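Local coordinates for Cry23AA1 (Bacillus thuringiensis, PDB 4RHZ), which probably acts as a pore-forming insecticidal toxin of the aerolysin type, pairs with Cry37Aa1 in a binary complex and binds a zinc ion, at residues F34-T39 against T93-K98; N51-T56 against E149-I154; T80-V85 against F218-Q223; G88-T93 against N119-N124; I229-Y234 against Y248-S253. All coordinates share one frame; numbering follows the deposited sequence.

Interaction 1 (F34-T39 against T93-K98); sequences FNESVT and TSISTK
Van der Waals packing alone joins F34-T39 to T93-K98, and two pairs of side chains, E36 with I95 and V38 with T97, carry it. E36 lies slantwise against I95: its CG is swung anti to the carbonyl carbon, and this methylene lies 3.8 Å from I95 CG2. The chain bends at chi2 (102°); CG makes the closest approach, and E36 OE2 also comes near the same methyl, at 4.1 Å. V38 and T97 pass antiparallel to each other, V38 CG2 reaching T97 CB at 4.1 Å. A beta-branched pair suits this place, since both residues are at ease in a strand and present a broad, short surface.

The polar component is indirect. T97 OG1 lies 3.7 Å from E36 CB, a packing contact, and it is hydrogen-bonded to Y120 OH, which also receives a weak bond from S37 N. The tyrosine hydroxyl thereby bridges the two segments.

The strand axes approach to 7.3 Å and cross at -52°, too far and too oblique for backbone pairing. Instead two sheets face each other: strand 32-40 pairs with strand 146-179, while strand 96-105 pairs with strand 111-119.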
# COMPACT_ATOMS: atom_id res chain seq x y z
N PHE A 34 -17.18 18.49 20.72
CA PHE A 34 -16.71 17.31 21.45
C PHE A 34 -16.93 16.03 20.62
O PHE A 34 -17.49 16.09 19.47
CB PHE A 34 -17.44 17.22 22.83
CG PHE A 34 -18.95 17.16 22.71
CD1 PHE A 34 -19.63 15.95 22.82
CD2 PHE A 34 -19.70 18.34 22.43
CE1 PHE A 34 -21.06 15.92 22.72
CE2 PHE A 34 -21.11 18.31 22.32
CZ PHE A 34 -21.79 17.11 22.44
N ASN A 35 -16.54 14.88 21.22
CA ASN A 35 -16.51 13.58 20.55
C ASN A 35 -15.83 13.71 19.19
O ASN A 35 -16.39 13.26 18.18
CB ASN A 35 -17.93 13.03 20.30
CG ASN A 35 -18.68 12.73 21.59
OD1 ASN A 35 -18.07 12.59 22.64
ND2 ASN A 35 -20.02 12.71 21.51
N GLU A 36 -14.70 14.39 19.14
CA GLU A 36 -13.89 14.42 17.91
C GLU A 36 -13.41 13.00 17.63
O GLU A 36 -13.03 12.24 18.54
CB GLU A 36 -12.67 15.31 18.08
CG GLU A 36 -12.99 16.78 18.20
CD GLU A 36 -12.92 17.27 19.62
OE1 GLU A 36 -13.44 16.59 20.55
OE2 GLU A 36 -12.30 18.34 19.82
N SER A 37 -13.42 12.64 16.36
CA SER A 37 -13.13 11.28 15.99
C SER A 37 -12.76 11.21 14.54
O SER A 37 -13.59 11.52 13.68
CB SER A 37 -14.37 10.44 16.25
OG SER A 37 -14.16 9.10 15.81
N VAL A 38 -11.52 10.82 14.26
CA VAL A 38 -11.14 10.49 12.90
C VAL A 38 -11.03 8.95 12.79
O VAL A 38 -10.27 8.31 13.53
CB VAL A 38 -9.81 11.16 12.53
CG1 VAL A 38 -9.28 10.61 11.19
CG2 VAL A 38 -9.95 12.72 12.52
N THR A 39 -11.83 8.36 11.93
CA THR A 39 -11.82 6.93 11.76
C THR A 39 -11.66 6.51 10.29
O THR A 39 -12.28 7.07 9.39
CB THR A 39 -13.07 6.24 12.40
OG1 THR A 39 -14.23 6.73 11.78
CG2 THR A 39 -13.15 6.45 13.95
N THR A 93 -13.39 27.81 18.06
CA THR A 93 -12.17 27.32 18.68
C THR A 93 -11.50 26.23 17.74
O THR A 93 -12.13 25.62 16.89
CB THR A 93 -12.58 26.80 20.09
OG1 THR A 93 -11.49 26.14 20.72
CG2 THR A 93 -13.75 25.84 20.03
N SER A 94 -10.20 26.07 17.86
CA SER A 94 -9.44 24.98 17.19
C SER A 94 -10.09 23.61 17.26
O SER A 94 -10.37 23.12 18.35
CB SER A 94 -8.12 24.80 17.94
OG SER A 94 -7.10 25.24 17.11
N ILE A 95 -10.32 22.97 16.13
CA ILE A 95 -10.74 21.56 16.24
C ILE A 95 -9.69 20.69 15.52
O ILE A 95 -9.50 20.83 14.31
CB ILE A 95 -12.12 21.30 15.64
CG1 ILE A 95 -13.12 22.40 16.07
CG2 ILE A 95 -12.61 19.87 16.00
CD1 ILE A 95 -14.30 22.49 15.08
N SER A 96 -9.00 19.82 16.28
CA SER A 96 -8.02 18.91 15.67
C SER A 96 -7.88 17.57 16.42
O SER A 96 -8.30 17.49 17.58
CB SER A 96 -6.66 19.62 15.48
OG SER A 96 -6.12 19.92 16.72
N THR A 97 -7.32 16.54 15.74
CA THR A 97 -7.09 15.21 16.34
C THR A 97 -5.77 14.61 15.82
O THR A 97 -5.53 14.62 14.61
CB THR A 97 -8.16 14.21 15.90
OG1 THR A 97 -9.45 14.66 16.29
CG2 THR A 97 -7.95 12.82 16.53
N LYS A 98 -4.92 14.10 16.73
CA LYS A 98 -3.77 13.26 16.37
C LYS A 98 -4.39 11.88 16.34
O LYS A 98 -4.87 11.37 17.35
CB LYS A 98 -2.68 13.32 17.44
CG LYS A 98 -1.20 13.57 16.96
CD LYS A 98 -0.50 12.31 16.35
CE LYS A 98 0.98 12.58 15.93
NZ LYS A 98 1.12 12.88 14.44

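Interaction 2 (N51-T56 against E149-I154); sequences NNQLTT and EAAYII
Four backbone hydrogen bonds tie N51-T56 to E149-I154 as antiparallel strands. N52 and I154 form a hydrogen-bonded pair, with I154 N meeting N52 O at 2.9 Å in the carbonyl plane. L54 N then points almost straight at Y152 O (2.8 Å, 177° at the hydrogen), whereas Y152 N turns to T55 O at 2.9 Å. The register slips by one residue between Q53 and T56: a beta bulge, in which L54 has the unusual psi of -57°.

Side chains fill in around this frame. L54 lies slantwise over I154, its CD1 3.8 Å from I154 CG2, and the same methyl also approaches the Y152 ring. Among Q53, I153, A151 and T56, Q53 CG rests 3.7 Å from I153 CD1. The small A151 lets T56 CG2 close to 3.5 Å from its CB. N51 lays its amide across I153 CG2, 3.6 Å from CG.

Farther out, D136 holds Y152 OH and F73 stacks on its ring. N51 OD1 takes a bond from Q155, and its ND2 gives one to C99 of the Cry37Aa1 chain, whose strand pairs in parallel with N51 and N52. Apolar groups thus pack beside satisfied backbone amides, while the asparagine's polar end helps carry the sheet into the partner protein.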
# COMPACT_ATOMS: atom_id res chain seq x y z
N ASN A 51 7.40 -7.77 -3.07
CA ASN A 51 8.80 -8.10 -2.89
C ASN A 51 9.50 -7.64 -4.11
O ASN A 51 9.16 -8.05 -5.19
CB ASN A 51 9.00 -9.64 -2.72
CG ASN A 51 8.66 -10.12 -1.28
OD1 ASN A 51 8.39 -9.30 -0.35
ND2 ASN A 51 8.71 -11.46 -1.06
N ASN A 52 10.50 -6.81 -3.93
CA ASN A 52 11.33 -6.32 -4.97
C ASN A 52 12.77 -6.81 -4.71
O ASN A 52 13.33 -6.63 -3.61
CB ASN A 52 11.34 -4.75 -4.95
CG ASN A 52 9.96 -4.18 -5.35
OD1 ASN A 52 9.61 -4.09 -6.55
ND2 ASN A 52 9.09 -4.04 -4.34
N GLN A 53 13.40 -7.33 -5.73
CA GLN A 53 14.76 -7.70 -5.61
C GLN A 53 15.68 -6.55 -5.95
O GLN A 53 15.58 -5.97 -7.05
CB GLN A 53 15.02 -8.88 -6.52
CG GLN A 53 16.26 -9.54 -6.10
CD GLN A 53 17.02 -10.02 -7.24
OE1 GLN A 53 17.70 -9.23 -7.92
NE2 GLN A 53 16.92 -11.36 -7.49
N LEU A 54 16.59 -6.22 -5.03
CA LEU A 54 17.50 -5.07 -5.22
C LEU A 54 18.85 -5.36 -5.81
O LEU A 54 19.17 -4.71 -6.83
CB LEU A 54 17.68 -4.23 -3.95
CG LEU A 54 16.28 -3.90 -3.36
CD1 LEU A 54 16.51 -3.34 -2.00
CD2 LEU A 54 15.48 -2.93 -4.28
N THR A 55 19.66 -6.25 -5.16
CA THR A 55 20.92 -6.74 -5.76
C THR A 55 21.09 -8.11 -5.22
O THR A 55 20.38 -8.52 -4.31
CB THR A 55 22.18 -6.19 -5.13
OG1 THR A 55 21.88 -5.45 -3.96
CG2 THR A 55 23.08 -5.53 -6.06
N THR A 56 22.11 -8.78 -5.75
CA THR A 56 22.45 -10.07 -5.28
C THR A 56 23.96 -10.17 -5.09
O THR A 56 24.78 -9.50 -5.78
CB THR A 56 21.96 -11.17 -6.26
OG1 THR A 56 22.68 -10.95 -7.46
CG2 THR A 56 20.51 -11.01 -6.62
N GLU A 149 23.62 -17.74 -4.36
CA GLU A 149 23.17 -16.40 -4.76
C GLU A 149 22.34 -15.89 -3.59
O GLU A 149 21.29 -16.51 -3.28
CB GLU A 149 22.30 -16.45 -6.02
CG GLU A 149 23.10 -16.25 -7.32
CD GLU A 149 22.38 -16.72 -8.59
OE1 GLU A 149 21.16 -16.96 -8.55
OE2 GLU A 149 23.04 -16.87 -9.64
N ALA A 150 22.81 -14.82 -2.94
CA ALA A 150 22.06 -14.24 -1.83
C ALA A 150 21.46 -12.95 -2.42
O ALA A 150 22.21 -12.01 -2.83
CB ALA A 150 22.94 -13.94 -0.58
N ALA A 151 20.14 -12.95 -2.57
CA ALA A 151 19.43 -11.76 -3.16
C ALA A 151 18.79 -10.95 -2.02
O ALA A 151 18.16 -11.49 -1.13
CB ALA A 151 18.37 -12.23 -4.19
N TYR A 152 18.96 -9.64 -2.05
CA TYR A 152 18.35 -8.77 -1.03
C TYR A 152 16.98 -8.30 -1.54
O TYR A 152 16.86 -7.73 -2.64
CB TYR A 152 19.30 -7.56 -0.82
CG TYR A 152 19.03 -6.74 0.40
CD1 TYR A 152 18.70 -7.35 1.61
CD2 TYR A 152 19.21 -5.35 0.37
CE1 TYR A 152 18.51 -6.59 2.74
CE2 TYR A 152 18.98 -4.59 1.51
CZ TYR A 152 18.66 -5.20 2.66
OH TYR A 152 18.51 -4.47 3.78
N ILE A 153 15.95 -8.61 -0.76
CA ILE A 153 14.56 -8.37 -1.14
C ILE A 153 13.99 -7.28 -0.19
O ILE A 153 14.13 -7.42 1.05
CB ILE A 153 13.62 -9.61 -0.88
CG1 ILE A 153 13.83 -10.83 -1.82
CG2 ILE A 153 12.19 -9.23 -1.07
CD1 ILE A 153 14.71 -10.61 -2.97
N ILE A 154 13.37 -6.23 -0.75
CA ILE A 154 12.64 -5.25 0.08
C ILE A 154 11.13 -5.40 -0.20
O ILE A 154 10.69 -5.38 -1.36
CB ILE A 154 13.21 -3.82 -0.10
CG1 ILE A 154 12.89 -2.91 1.10
CG2 ILE A 154 12.77 -3.20 -1.39
CD1 ILE A 154 11.46 -2.78 1.41

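Interaction 3 (T80-V85 against F218-Q223); sequences TETSAV and FIEGAQ
F218 lays its ring alongside the neighbouring strand, with A84 N 4.1 Å above the plane over the ring centre and T82 CG2 at the edge, 3.7 Å from CE1. Its CG occupies the crowded position between backbone N and carbonyl carbon (chi1 65°), which swings the ring across toward T80-V85. A84 suits the place because its small methyl sits beyond the CE2 side of the rim, 3.8 Å from CE2, so the backbone N can come over the face. On the same side T82 keeps abreast of E220, T82 CB touching E220 CG at 3.8 Å, and T82 OG1 is bonded to T127. The other face carries S83 and I219, where I219 CD1 folds back to 3.9 Å from S83 CB.

The strands run antiparallel, at 174°. E220 N reaches T82 O at 2.8 Å along the C=O axis, and T82 N answers to E220 O from above its carbonyl plane. F218 N closes on A84 O at 3.1 Å. Opposite E81 stands G221.

The E81 side chain comes within about 5 Å of the bound zinc, held by H79, E130 and H132, and Q223 is close to H79. Long, threonine- and serine-rich antiparallel strands are characteristic of the elongated aerolysin-family fold.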
# COMPACT_ATOMS: atom_id res chain seq x y z
N THR A 80 7.34 8.28 1.69
CA THR A 80 6.35 9.36 1.87
C THR A 80 5.07 9.01 2.71
O THR A 80 4.52 7.91 2.60
CB THR A 80 5.97 9.89 0.46
OG1 THR A 80 7.12 10.40 -0.19
CG2 THR A 80 5.00 11.05 0.50
N GLU A 81 4.61 9.95 3.54
CA GLU A 81 3.26 9.94 4.16
C GLU A 81 2.57 11.29 3.98
O GLU A 81 3.19 12.39 4.08
CB GLU A 81 3.32 9.63 5.64
CG GLU A 81 4.10 8.41 5.92
CD GLU A 81 4.30 8.09 7.39
OE1 GLU A 81 4.09 8.94 8.30
OE2 GLU A 81 4.71 6.94 7.65
N THR A 82 1.27 11.21 3.73
CA THR A 82 0.46 12.32 3.38
C THR A 82 -0.91 12.14 4.04
O THR A 82 -1.50 11.03 4.06
CB THR A 82 0.36 12.42 1.92
OG1 THR A 82 1.66 12.68 1.45
CG2 THR A 82 -0.56 13.61 1.44
N SER A 83 -1.35 13.24 4.66
CA SER A 83 -2.71 13.37 5.12
C SER A 83 -3.31 14.78 4.88
O SER A 83 -2.57 15.74 4.57
CB SER A 83 -2.81 12.93 6.56
OG SER A 83 -2.18 13.89 7.37
N ALA A 84 -4.66 14.84 4.86
CA ALA A 84 -5.43 16.12 4.74
C ALA A 84 -6.90 15.86 5.15
O ALA A 84 -7.35 14.70 5.19
CB ALA A 84 -5.37 16.66 3.34
N VAL A 85 -7.60 16.93 5.51
CA VAL A 85 -9.03 16.94 5.66
C VAL A 85 -9.48 17.45 4.29
O VAL A 85 -8.91 18.37 3.75
CB VAL A 85 -9.43 17.96 6.75
CG1 VAL A 85 -10.99 18.31 6.73
CG2 VAL A 85 -8.95 17.50 8.14
N PHE A 218 -8.13 11.90 4.26
CA PHE A 218 -7.41 10.65 3.93
C PHE A 218 -6.10 10.47 4.71
O PHE A 218 -5.60 11.43 5.28
CB PHE A 218 -7.21 10.56 2.42
CG PHE A 218 -6.32 11.63 1.88
CD1 PHE A 218 -4.94 11.42 1.81
CD2 PHE A 218 -6.86 12.85 1.42
CE1 PHE A 218 -4.10 12.42 1.30
CE2 PHE A 218 -6.04 13.87 0.90
CZ PHE A 218 -4.65 13.67 0.86
N ILE A 219 -5.55 9.25 4.70
CA ILE A 219 -4.15 9.01 5.14
C ILE A 219 -3.57 8.11 4.03
O ILE A 219 -4.18 7.10 3.66
CB ILE A 219 -4.17 8.38 6.54
CG1 ILE A 219 -2.78 8.04 7.07
CG2 ILE A 219 -5.03 7.08 6.60
CD1 ILE A 219 -1.92 9.19 7.16
N GLU A 220 -2.48 8.52 3.40
CA GLU A 220 -1.90 7.75 2.37
C GLU A 220 -0.37 7.68 2.55
O GLU A 220 0.23 8.54 3.24
CB GLU A 220 -2.28 8.25 0.98
CG GLU A 220 -1.50 9.42 0.58
CD GLU A 220 -1.73 9.84 -0.88
OE1 GLU A 220 -1.99 8.97 -1.76
OE2 GLU A 220 -1.61 11.05 -1.17
N GLY A 221 0.27 6.68 1.92
CA GLY A 221 1.73 6.36 2.20
C GLY A 221 2.27 5.19 1.34
O GLY A 221 1.49 4.46 0.72
N ALA A 222 3.59 5.03 1.34
CA ALA A 222 4.25 3.95 0.63
C ALA A 222 5.53 3.80 1.42
O ALA A 222 6.26 4.78 1.58
CB ALA A 222 4.58 4.37 -0.83
N GLN A 223 5.81 2.61 1.94
CA GLN A 223 7.12 2.40 2.58
C GLN A 223 7.58 0.97 2.44
O GLN A 223 6.77 0.05 2.21
CB GLN A 223 7.08 2.72 4.10
CG GLN A 223 6.05 1.93 4.75
CD GLN A 223 6.09 2.04 6.26
OE1 GLN A 223 5.26 2.76 6.86
NE2 GLN A 223 7.04 1.29 6.91

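Interaction 4 (G88-T93 against N119-N124); sequences GVKAGT and NYSTTN
A type I beta turn, N119 to T122, lies against the end of strand 67-90, held by a backbone bond, a serine hydroxyl and a water. V89 N donates to Y120 O at 2.9 Å, arriving 44° out of the carbonyl plane. The same oxygen lies 3.2 Å from G88 CA, a CH...O contact; the absence of a side chain on G88 lets it come so close.

S121, its OG anti to the carbonyl carbon (chi1 -54°), points its hydroxyl at V89 O, 3.0 Å away. Water 1 lies 3.2 Å from that OG, so the destination of its single proton is not settled. The water also accepts from A91 N and donates to T93 O at 2.6 Å, binding the loop after the strand to the turn. Apolar contact is slight: V89 CG1 comes near the plane of the Y120 ring at its edge, 4.2 Å from CB.

Side chains also brace the turn from within. N119 OD1 accepts from S121 N at 2.9 Å in an Asx turn, and T122 OG1 accepts from N124 N in an ST turn. Beyond the contact, Y120 OH bonds to E166 O. These short polar side chains, able to accept from amides two residues on, are typical of a tight connection between beta strands, here 111-119 and 126-142.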
# COMPACT_ATOMS: atom_id res chain seq x y z
N GLY A 88 -14.31 19.74 5.83
CA GLY A 88 -14.10 20.10 7.22
C GLY A 88 -15.06 21.19 7.71
O GLY A 88 -16.03 21.53 7.03
N VAL A 89 -14.73 21.75 8.88
CA VAL A 89 -15.58 22.66 9.64
C VAL A 89 -14.72 23.64 10.42
O VAL A 89 -13.66 23.27 10.98
CB VAL A 89 -16.61 21.86 10.50
CG1 VAL A 89 -15.93 21.08 11.69
CG2 VAL A 89 -17.83 22.74 10.96
N LYS A 90 -15.12 24.92 10.39
CA LYS A 90 -14.51 25.95 11.23
C LYS A 90 -15.55 26.60 12.17
O LYS A 90 -16.52 27.29 11.73
CB LYS A 90 -13.91 27.00 10.33
CG LYS A 90 -13.20 28.17 11.10
CD LYS A 90 -12.44 29.02 10.04
CE LYS A 90 -11.70 30.18 10.64
NZ LYS A 90 -10.74 29.71 11.64
N ALA A 91 -15.32 26.37 13.46
CA ALA A 91 -16.16 26.83 14.57
C ALA A 91 -15.34 27.89 15.18
O ALA A 91 -14.43 28.40 14.53
CB ALA A 91 -16.37 25.73 15.55
N GLY A 92 -15.57 28.24 16.42
CA GLY A 92 -14.83 29.37 16.96
C GLY A 92 -13.49 29.02 17.60
O GLY A 92 -12.56 29.85 17.70
N THR A 93 -13.39 27.81 18.06
CA THR A 93 -12.17 27.32 18.68
C THR A 93 -11.50 26.23 17.74
O THR A 93 -12.13 25.62 16.89
CB THR A 93 -12.58 26.80 20.09
OG1 THR A 93 -11.49 26.14 20.72
CG2 THR A 93 -13.75 25.84 20.03
N ASN A 119 -6.39 18.73 11.35
CA ASN A 119 -6.97 20.01 11.69
C ASN A 119 -8.27 20.24 10.87
O ASN A 119 -8.23 20.40 9.65
CB ASN A 119 -5.96 21.12 11.44
CG ASN A 119 -6.60 22.58 11.68
OD1 ASN A 119 -7.84 22.77 11.83
ND2 ASN A 119 -5.73 23.58 11.64
N TYR A 120 -9.40 20.23 11.56
CA TYR A 120 -10.73 20.22 10.88
C TYR A 120 -11.04 21.45 10.04
O TYR A 120 -11.86 21.38 9.13
CB TYR A 120 -11.87 19.98 11.85
CG TYR A 120 -11.92 18.62 12.52
CD1 TYR A 120 -10.76 17.93 12.88
CD2 TYR A 120 -13.14 18.08 12.90
CE1 TYR A 120 -10.84 16.67 13.57
CE2 TYR A 120 -13.22 16.85 13.55
CZ TYR A 120 -12.07 16.17 13.89
OH TYR A 120 -12.20 15.00 14.56
N SER A 121 -10.30 22.52 10.28
CA SER A 121 -10.58 23.85 9.74
C SER A 121 -9.82 24.21 8.48
O SER A 121 -10.03 25.33 7.93
CB SER A 121 -10.31 24.92 10.83
OG SER A 121 -11.10 24.49 11.98
N THR A 122 -8.96 23.31 8.01
CA THR A 122 -8.23 23.59 6.77
C THR A 122 -8.24 22.41 5.81
O THR A 122 -8.42 21.27 6.24
CB THR A 122 -6.75 24.08 7.05
OG1 THR A 122 -6.12 24.34 5.80
CG2 THR A 122 -5.87 23.00 7.78
N THR A 123 -8.10 22.67 4.51
CA THR A 123 -7.91 21.59 3.54
C THR A 123 -6.41 21.42 3.14
O THR A 123 -6.06 20.67 2.17
CB THR A 123 -8.62 21.86 2.23
OG1 THR A 123 -8.13 23.12 1.74
CG2 THR A 123 -10.10 21.93 2.39
N ASN A 124 -5.55 22.21 3.76
CA ASN A 124 -4.10 22.11 3.52
C ASN A 124 -3.61 20.69 3.60
O ASN A 124 -4.00 19.93 4.56
CB ASN A 124 -3.40 22.86 4.60
CG ASN A 124 -3.44 24.35 4.35
OD1 ASN A 124 -3.99 24.84 3.31
ND2 ASN A 124 -2.88 25.11 5.30
O HOH W 1 -12.80 25.66 14.41

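Interaction 5 (I229-Y234 against Y248-S253); sequences IQVTEY and YLINGS
V231 lies under the ring of Y248, its CB 3.9 Å from the ring centroid and 20° off the normal, a CH-pi contact displaced toward the rim. Y248 has CG in the crowded position between backbone N and carbonyl carbon, which tips the ring over its cross-strand partner; V231 CG1 comes within 3.6 Å of CZ. V231 offers the ring its branched side, while its CG2 turns the other way to meet I250 CD1 at 4.0 Å, and I229 beside I250 continues the apolar face. On the opposite face Q230 and L249 keep abreast, with Q230 CG against L249 CD2.

The backbone pairing is regular. I229 and I250 exchange two bonds, I250 N to I229 O being 2.8 Å and almost perfectly straight (179°), and V231 and Y248 exchange two more.

At the polar edge E233 OE2 comes to 3.7 Å from Y248 CE2, near the ring plane, the carboxylate turned 80° to the ring. Q230 extends away from the hairpin to bond C99 N and K97 O of the Cry37Aa1 chain. One face is thus apolar apart from the E233 edge contact, while the other combines L249 with the Q230 amide, whose two ends bond the partner chain.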
# COMPACT_ATOMS: atom_id res chain seq x y z
N ILE A 229 16.57 -11.74 3.08
CA ILE A 229 17.75 -12.23 2.33
C ILE A 229 17.38 -13.57 1.76
O ILE A 229 17.03 -14.50 2.50
CB ILE A 229 18.97 -12.34 3.21
CG1 ILE A 229 19.41 -10.91 3.58
CG2 ILE A 229 20.08 -13.06 2.45
CD1 ILE A 229 20.41 -10.85 4.69
N GLN A 230 17.36 -13.68 0.45
CA GLN A 230 16.84 -14.86 -0.14
C GLN A 230 18.04 -15.64 -0.71
O GLN A 230 18.77 -15.14 -1.58
CB GLN A 230 15.86 -14.46 -1.28
CG GLN A 230 15.47 -15.55 -2.24
CD GLN A 230 14.83 -15.02 -3.52
OE1 GLN A 230 13.70 -14.51 -3.47
NE2 GLN A 230 15.51 -15.21 -4.67
N VAL A 231 18.23 -16.87 -0.23
CA VAL A 231 19.49 -17.60 -0.56
C VAL A 231 19.22 -18.82 -1.37
O VAL A 231 18.48 -19.74 -0.94
CB VAL A 231 20.28 -17.98 0.70
CG1 VAL A 231 21.62 -18.73 0.31
CG2 VAL A 231 20.65 -16.69 1.53
N THR A 232 19.83 -18.84 -2.55
CA THR A 232 19.82 -20.04 -3.41
C THR A 232 21.18 -20.76 -3.50
O THR A 232 22.18 -20.14 -3.89
CB THR A 232 19.32 -19.68 -4.86
OG1 THR A 232 17.99 -19.10 -4.76
CG2 THR A 232 19.20 -20.89 -5.67
N GLU A 233 21.22 -22.06 -3.18
CA GLU A 233 22.49 -22.84 -3.38
C GLU A 233 22.32 -23.67 -4.60
O GLU A 233 21.32 -24.32 -4.73
CB GLU A 233 22.76 -23.83 -2.26
CG GLU A 233 22.64 -23.34 -0.90
CD GLU A 233 23.00 -24.40 0.21
OE1 GLU A 233 23.32 -25.61 -0.08
OE2 GLU A 233 22.96 -24.00 1.39
N TYR A 234 23.30 -23.65 -5.48
CA TYR A 234 23.28 -24.48 -6.63
C TYR A 234 24.64 -25.14 -6.84
O TYR A 234 25.70 -24.57 -6.56
CB TYR A 234 22.89 -23.71 -7.86
CG TYR A 234 22.25 -24.61 -8.89
CD1 TYR A 234 20.89 -24.93 -8.80
CD2 TYR A 234 23.00 -25.16 -9.93
CE1 TYR A 234 20.28 -25.75 -9.75
CE2 TYR A 234 22.40 -25.98 -10.88
CZ TYR A 234 21.04 -26.28 -10.77
OH TYR A 234 20.44 -27.08 -11.69
N TYR A 248 16.26 -20.88 0.28
CA TYR A 248 15.64 -20.62 1.61
C TYR A 248 15.71 -19.11 1.93
O TYR A 248 16.47 -18.38 1.30
CB TYR A 248 16.30 -21.45 2.75
CG TYR A 248 17.80 -21.23 2.87
CD1 TYR A 248 18.33 -20.35 3.82
CD2 TYR A 248 18.70 -21.90 2.03
CE1 TYR A 248 19.71 -20.13 3.90
CE2 TYR A 248 20.10 -21.71 2.12
CZ TYR A 248 20.59 -20.83 3.06
OH TYR A 248 21.96 -20.59 3.13
N LEU A 249 14.89 -18.63 2.86
CA LEU A 249 14.79 -17.17 3.10
C LEU A 249 15.10 -16.85 4.52
O LEU A 249 14.61 -17.52 5.42
CB LEU A 249 13.39 -16.69 2.81
CG LEU A 249 12.84 -17.00 1.41
CD1 LEU A 249 11.33 -16.76 1.41
CD2 LEU A 249 13.50 -16.22 0.37
N ILE A 250 15.94 -15.85 4.72
CA ILE A 250 16.32 -15.44 6.05
C ILE A 250 15.71 -14.01 6.30
O ILE A 250 15.96 -13.08 5.52
CB ILE A 250 17.86 -15.33 6.11
CG1 ILE A 250 18.53 -16.70 5.89
CG2 ILE A 250 18.33 -14.68 7.46
CD1 ILE A 250 19.97 -16.52 5.46
N ASN A 251 14.89 -13.86 7.33
CA ASN A 251 14.43 -12.52 7.73
C ASN A 251 15.55 -11.57 8.01
O ASN A 251 16.49 -11.93 8.75
CB ASN A 251 13.54 -12.63 8.92
CG ASN A 251 12.31 -13.33 8.57
OD1 ASN A 251 11.77 -13.14 7.45
ND2 ASN A 251 11.85 -14.15 9.48
N GLY A 252 15.48 -10.41 7.36
CA GLY A 252 16.43 -9.33 7.58
C GLY A 252 15.87 -8.46 8.69
O GLY A 252 15.98 -8.85 9.83
N SER A 253 15.19 -7.36 8.35
CA SER A 253 14.68 -6.38 9.32
C SER A 253 13.19 -6.04 9.10
O SER A 253 12.69 -6.15 7.98
CB SER A 253 15.43 -5.05 9.21
OG SER A 253 16.82 -5.17 9.34

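The five contacts are spread along one elongated molecule. Interactions 1 and 4 lie toward one end, their centres 10 Å apart, sharing T93 and joined by I95 O to Y120 N at 2.8 Å. Interactions 2 and 5 sit beyond the chain's centre, their centres 9 Å apart and stitched by A151 N to Q230 O at 2.8 Å; both reach Cry37Aa1. The centre of interaction 3 lies about 5 Å from that of the chain, nearest to the zinc, which is about 11 Å from the I154 side chain of interaction 2. Strand 67-90 links interactions 3 and 4, where V85 packs on N119-N124, and strand 211-235 links interactions 3 and 5, their centres 32 Å apart.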